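PDB 3BWZ: cellulosomal scaffoldin adaptor protein B from Acetivibrio cellulolyticus, which serves as a scaffoldin of the cellulosome, this chain being a type II cohesin module, a domain that recognises a dockerin partner in cellulosome assembly. Local coordinates for residues V56-T59 / K60-P64. Residues are numbered along the deposited sequence; the frame is centred on the assembly and turned at random. Where two conformers were deposited one is given.
Sequences VAYT and KSTMP
T59 and T62 clasp each other round a type I beta turn, in the loop that leads from strand 48-51 to strand 65-66 of the cohesin module, and the pair illustrates how threonines can lock a turn through their side chains. K60 takes the first central position of the turn; its CB points away from the preceding residues and the chain is extended beyond CG. S61 follows, and its amide N donates to T59 OG1 at 3.0 Å in a nearly straight bond (166°). With OG1 between its own backbone N and carbonyl carbon (chi1 71°), T59 faces that N-H, forming an ST turn. T62 is the keystone. Its N reaches T59 O, the classical closure of the turn, but only weakly at 3.4 Å, whereas its OG1 takes the amide of T59 at 2.8 Å. The methyl goes the other way: with T62 CG2 anti to the backbone N and OG1 anti to the carbonyl carbon (chi1 -53°), CG2 lies over one face of the Y58 ring in a CH-pi contact, 3.8 Å from the centroid and offset toward the rim. M63 points its CB away, and its side chain touches strands 77-83 and 88-94. At P64 the tyrosine's far end arrives, Y58 OH lying 3.2 Å from P64 CA, while the Y58 side chain also touches V116 and P50. N82 of strand 77-83 bonds T59 O and T62 O through ND2 and pairs with the K60 backbone, tying the turn to that strand. One threonine thus serves two chemistries, its hydroxyl binding a backbone N-H and its methyl covering an aromatic face, so that the weak main-chain closure is reinforced by side chains and the largely exposed turn is anchored to a buried tyrosine.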
loop_
_atom_site.group_PDB
_atom_site.type_symbol
_atom_site.label_atom_id
_atom_site.label_comp_id
_atom_site.label_asym_id
_atom_site.label_seq_id
_atom_site.Cartn_x
_atom_site.Cartn_y
_atom_site.Cartn_z
ATOM N N VAL A 56 -9.063 8.434 12.595
ATOM C CA VAL A 56 -9.976 7.411 13.072
ATOM C C VAL A 56 -9.428 6.027 12.732
ATOM O O VAL A 56 -8.955 5.769 11.624
ATOM C CB VAL A 56 -11.382 7.637 12.489
ATOM C CG1 VAL A 56 -12.341 6.572 12.961
ATOM C CG2 VAL A 56 -11.883 9.036 12.825
ATOM N N ALA A 57 -9.525 5.092 13.671
ATOM C CA ALA A 57 -9.062 3.734 13.450
ATOM C C ALA A 57 -9.743 3.100 12.251
ATOM O O ALA A 57 -10.953 3.196 12.082
ATOM C CB ALA A 57 -9.314 2.883 14.668
ATOM N N TYR A 58 -8.977 2.398 11.433
ATOM C CA TYR A 58 -9.578 1.555 10.396
ATOM C C TYR A 58 -10.482 0.542 11.049
ATOM O O TYR A 58 -10.138 -0.007 12.094
ATOM C CB TYR A 58 -8.527 0.748 9.638
ATOM C CG TYR A 58 -7.736 1.464 8.564
ATOM C CD1 TYR A 58 -7.505 2.837 8.592
ATOM C CD2 TYR A 58 -7.175 0.739 7.517
ATOM C CE1 TYR A 58 -6.750 3.458 7.615
ATOM C CE2 TYR A 58 -6.423 1.355 6.543
ATOM C CZ TYR A 58 -6.190 2.706 6.601
ATOM O OH TYR A 58 -5.397 3.297 5.625
ATOM N N THR A 59 -11.597 0.252 10.369
ATOM C CA THR A 59 -12.423 -0.913 10.655
ATOM C C THR A 59 -11.980 -2.057 9.730
ATOM O O THR A 59 -11.038 -1.929 8.961
ATOM C CB THR A 59 -13.896 -0.622 10.374
ATOM O OG1 THR A 59 -14.050 -0.545 8.953
ATOM C CG2 THR A 59 -14.347 0.660 11.060
ATOM N N LYS A 60 -12.708 -3.164 9.782
ATOM C CA LYS A 60 -12.474 -4.292 8.899
ATOM C C LYS A 60 -12.707 -3.980 7.428
ATOM O O LYS A 60 -12.374 -4.800 6.599
ATOM C CB LYS A 60 -13.328 -5.485 9.338
ATOM C CG LYS A 60 -12.980 -6.094 10.684
ATOM C CD LYS A 60 -14.023 -7.151 11.055
ATOM C CE LYS A 60 -14.098 -7.402 12.531
ATOM N NZ LYS A 60 -15.352 -8.124 12.869
ATOM N N SER A 61 -13.297 -2.837 7.103
ATOM C CA SER A 61 -13.595 -2.475 5.712
ATOM C C SER A 61 -12.940 -1.190 5.216
ATOM O O SER A 61 -13.120 -0.837 4.068
ATOM C CB SER A 61 -15.115 -2.378 5.501
ATOM O OG SER A 61 -15.718 -1.389 6.312
ATOM N N THR A 62 -12.181 -0.495 6.064
ATOM C CA THR A 62 -11.641 0.794 5.670
ATOM C C THR A 62 -10.578 0.653 4.576
ATOM O O THR A 62 -9.662 -0.152 4.673
ATOM C CB THR A 62 -11.011 1.518 6.861
ATOM O OG1 THR A 62 -11.957 1.580 7.944
ATOM C CG2 THR A 62 -10.488 2.883 6.510
ATOM N N MET A 63 -10.722 1.486 3.559
ATOM C CA MET A 63 -9.776 1.573 2.483
ATOM C C MET A 63 -8.599 2.499 2.870
ATOM O O MET A 63 -8.789 3.482 3.562
ATOM C CB MET A 63 -10.543 2.111 1.278
ATOM C CG MET A 63 -9.831 2.078 -0.014
ATOM S SD MET A 63 -9.737 0.399 -0.644
ATOM C CE MET A 63 -8.488 0.623 -1.911
ATOM N N PRO A 64 -7.383 2.207 2.385
ATOM C CA PRO A 64 -6.284 3.162 2.514
ATOM C C PRO A 64 -6.624 4.530 1.943
ATOM O O PRO A 64 -7.530 4.677 1.124
ATOM C CB PRO A 64 -5.149 2.487 1.737
ATOM C CG PRO A 64 -5.447 1.041 1.896
ATOM C CD PRO A 64 -6.929 0.979 1.722
#